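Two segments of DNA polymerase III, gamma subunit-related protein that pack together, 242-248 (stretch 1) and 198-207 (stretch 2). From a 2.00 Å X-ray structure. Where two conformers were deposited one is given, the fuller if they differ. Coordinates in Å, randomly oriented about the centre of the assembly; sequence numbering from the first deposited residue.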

# COMPACT_ATOMS: atom_id res chain seq x y z
N PHE A 242 2.67 -2.94 16.65
CA PHE A 242 2.31 -1.60 16.18
C PHE A 242 1.66 -1.70 14.78
O PHE A 242 0.60 -1.10 14.54
CB PHE A 242 3.52 -0.65 16.20
CG PHE A 242 3.20 0.75 15.71
CD1 PHE A 242 2.52 1.64 16.52
CD2 PHE A 242 3.59 1.16 14.45
CE1 PHE A 242 2.19 2.91 16.08
CE2 PHE A 242 3.29 2.44 13.99
CZ PHE A 242 2.59 3.32 14.81
N LEU A 243 2.27 -2.49 13.89
CA LEU A 243 1.76 -2.72 12.54
C LEU A 243 0.37 -3.35 12.57
O LEU A 243 -0.49 -2.94 11.81
CB LEU A 243 2.70 -3.63 11.72
CG LEU A 243 2.27 -4.06 10.29
CD1 LEU A 243 1.88 -2.89 9.38
CD2 LEU A 243 3.39 -4.88 9.65
N LEU A 244 0.17 -4.37 13.42
CA LEU A 244 -1.14 -5.02 13.53
C LEU A 244 -2.16 -4.00 14.05
O LEU A 244 -3.27 -3.94 13.54
CB LEU A 244 -1.06 -6.25 14.42
CG LEU A 244 -2.29 -7.16 14.58
CD1 LEU A 244 -2.83 -7.69 13.26
CD2 LEU A 244 -1.97 -8.30 15.50
N ILE A 245 -1.78 -3.21 15.04
CA ILE A 245 -2.69 -2.17 15.58
C ILE A 245 -3.16 -1.24 14.47
O ILE A 245 -4.36 -1.02 14.33
CB ILE A 245 -2.01 -1.35 16.70
CG1 ILE A 245 -1.92 -2.21 17.96
CG2 ILE A 245 -2.82 -0.05 17.03
CD1 ILE A 245 -1.06 -1.62 19.04
N GLN A 246 -2.22 -0.74 13.69
CA GLN A 246 -2.54 0.15 12.57
C GLN A 246 -3.50 -0.50 11.58
O GLN A 246 -4.52 0.07 11.24
CB GLN A 246 -1.26 0.63 11.86
CG GLN A 246 -0.36 1.52 12.72
CD GLN A 246 -1.04 2.82 13.13
OE1 GLN A 246 -2.00 3.25 12.49
NE2 GLN A 246 -0.54 3.45 14.18
N ARG A 247 -3.19 -1.72 11.17
CA ARG A 247 -4.05 -2.42 10.22
C ARG A 247 -5.43 -2.70 10.76
O ARG A 247 -6.40 -2.50 10.05
CB ARG A 247 -3.45 -3.74 9.80
CG ARG A 247 -2.21 -3.56 9.07
CD ARG A 247 -1.64 -4.84 8.64
NE ARG A 247 -2.47 -5.45 7.62
CZ ARG A 247 -2.08 -6.45 6.84
NH1 ARG A 247 -0.86 -6.96 6.92
NH2 ARG A 247 -2.92 -6.91 5.94
N LEU A 248 -5.52 -3.18 12.00
CA LEU A 248 -6.81 -3.47 12.59
C LEU A 248 -7.63 -2.19 12.79
O LEU A 248 -8.83 -2.19 12.53
CB LEU A 248 -6.67 -4.26 13.90
CG LEU A 248 -6.04 -5.66 13.80
CD1 LEU A 248 -6.10 -6.32 15.16
CD2 LEU A 248 -6.73 -6.54 12.78
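Stretch 2, residues 198-207: KVLSKGLEGY

Stretch 1 is one continuous helical segment, 242-248, with the i to i+4 bonds Arg247 N to Leu243 O (3.0 Å) and Leu248 N to Leu244 O (2.8 Å). Stretch 2 meets it first as a turn and then as a helix: Lys198 to Ser201 form a type I beta turn, closed by Ser201 N to Lys198 O at 3.0 Å, an extended Ser201-Lys202 link follows (psi 157° and 163°), and the chain then runs helically to Tyr207. The two helices are nearly perpendicular, with a signed crossing angle of -87°, and their axes come no nearer than 12.8 Å, so the turn, rather than helix against helix, makes most of the contact. Leu244 CA and Leu200 CA are 6.8 Å apart; Arg247 CA and Tyr207 CA are 8.4 Å apart.

Leu200, chi1 m and chi2 t, has a CA-to-CB bond directed sideways, yet its end comes nearer to the helix: Leu200 CD2 lies 3.8 Å from Leu243 CD2 and 4.2 Å from Leu244 CB. Leu243 and Leu244 share the t, p rotamer, common for leucine. The CA-to-CB bond of Leu243 points toward stretch 2, whereas that of Leu244 points sideways and its end closes the gap, placing Leu244 CD1 3.8 Å from CG2 of Val199 (chi1 m). These aliphatic contacts form the apolar part of the interface.

Arg247, one helical turn after Leu243, supplies the polar part and has the largest covered area. Its CA-to-CB bond points toward stretch 2; chi1 m and chi2 t carry the chain outward, and chi3 p with chi4 at 165° set the guanidinium among backbone atoms. Arg247 NH1 donates to Ser201 O at 3.0 Å with an angle of 152°, the oxygen lying near the guanidinium plane as a good acceptor should. Val199 O is closer to Arg247 NH1, at 2.8 Å, but sits over a face of the group, where no N-H points, and the angle is too poor for a hydrogen bond. Arg247 NH2 packs 3.1 Å from Gly206 C. Glycine leaves room here: an ideal CB on Gly206 would lie 2.8 Å from Arg247 NH2 and 2.0 Å from Ser201 O. At Gly203 the positive phi of 64° itself favours glycine.

Away from the interface, stretch 2 braces itself. Ser201, chi1 m, turns Ser201 OG back to Lys198 O (3.2 Å), and the long Lys198 side chain, ending in chi4 m, brings Lys198 NZ 2.7 Å from Glu205 OE2 in a salt bridge.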

# COMPACT_ATOMS: atom_id res chain seq x y z
N LYS A 198 -0.11 -14.93 8.99
CA LYS A 198 -0.62 -14.24 7.81
C LYS A 198 -1.14 -12.82 8.05
O LYS A 198 -1.25 -12.07 7.11
CB LYS A 198 -1.74 -15.05 7.17
CG LYS A 198 -1.35 -16.47 6.71
CD LYS A 198 -2.58 -17.17 6.15
CE LYS A 198 -2.30 -18.57 5.65
NZ LYS A 198 -1.41 -18.57 4.47
N VAL A 199 -1.46 -12.45 9.30
CA VAL A 199 -2.02 -11.11 9.56
C VAL A 199 -1.11 -9.94 9.14
O VAL A 199 -1.62 -8.85 8.90
CB VAL A 199 -2.54 -10.94 11.03
CG1 VAL A 199 -3.54 -12.04 11.35
CG2 VAL A 199 -1.39 -10.96 12.04
N LEU A 200 0.20 -10.16 9.04
CA LEU A 200 1.13 -9.12 8.61
C LEU A 200 1.54 -9.24 7.13
O LEU A 200 2.36 -8.44 6.67
CB LEU A 200 2.36 -9.09 9.51
CG LEU A 200 2.11 -8.91 11.02
CD1 LEU A 200 3.41 -8.96 11.79
CD2 LEU A 200 1.38 -7.60 11.32
N SER A 201 0.96 -10.18 6.37
CA SER A 201 1.30 -10.35 4.94
C SER A 201 0.77 -9.19 4.10
O SER A 201 -0.17 -8.52 4.47
CB SER A 201 0.69 -11.63 4.40
OG SER A 201 1.11 -12.75 5.13
N LYS A 202 1.37 -8.97 2.95
CA LYS A 202 0.92 -7.91 2.07
C LYS A 202 -0.32 -8.35 1.31
O LYS A 202 -0.66 -9.53 1.23
CB LYS A 202 2.00 -7.55 1.06
N GLY A 203 -1.01 -7.36 0.77
CA GLY A 203 -2.17 -7.62 -0.06
C GLY A 203 -3.39 -8.28 0.52
O GLY A 203 -3.70 -8.10 1.69
N LEU A 204 -4.05 -9.05 -0.35
CA LEU A 204 -5.29 -9.74 -0.06
C LEU A 204 -5.27 -10.72 1.08
O LEU A 204 -6.14 -10.63 1.97
CB LEU A 204 -5.81 -10.48 -1.31
CG LEU A 204 -7.20 -11.15 -1.24
CD1 LEU A 204 -8.30 -10.15 -0.90
CD2 LEU A 204 -7.50 -11.80 -2.53
N GLU A 205 -4.30 -11.65 1.08
CA GLU A 205 -4.32 -12.65 2.15
C GLU A 205 -4.15 -11.99 3.53
O GLU A 205 -4.87 -12.35 4.43
CB GLU A 205 -3.42 -13.85 1.82
CG GLU A 205 -3.71 -15.10 2.68
CD GLU A 205 -3.20 -16.42 2.05
OE1 GLU A 205 -2.94 -16.46 0.83
OE2 GLU A 205 -3.13 -17.44 2.76
N GLY A 206 -3.28 -10.99 3.66
CA GLY A 206 -3.13 -10.29 4.92
C GLY A 206 -4.41 -9.60 5.39
O GLY A 206 -4.73 -9.61 6.58
N TYR A 207 -5.12 -8.99 4.44
CA TYR A 207 -6.39 -8.30 4.71
C TYR A 207 -7.46 -9.27 5.21
O TYR A 207 -8.13 -8.98 6.21
CB TYR A 207 -6.83 -7.55 3.44
CG TYR A 207 -8.21 -6.97 3.48
CD1 TYR A 207 -8.63 -6.18 4.54
CD2 TYR A 207 -9.07 -7.12 2.39
CE1 TYR A 207 -9.90 -5.63 4.57
CE2 TYR A 207 -10.33 -6.56 2.40
CZ TYR A 207 -10.75 -5.82 3.49
OH TYR A 207 -11.99 -5.22 3.47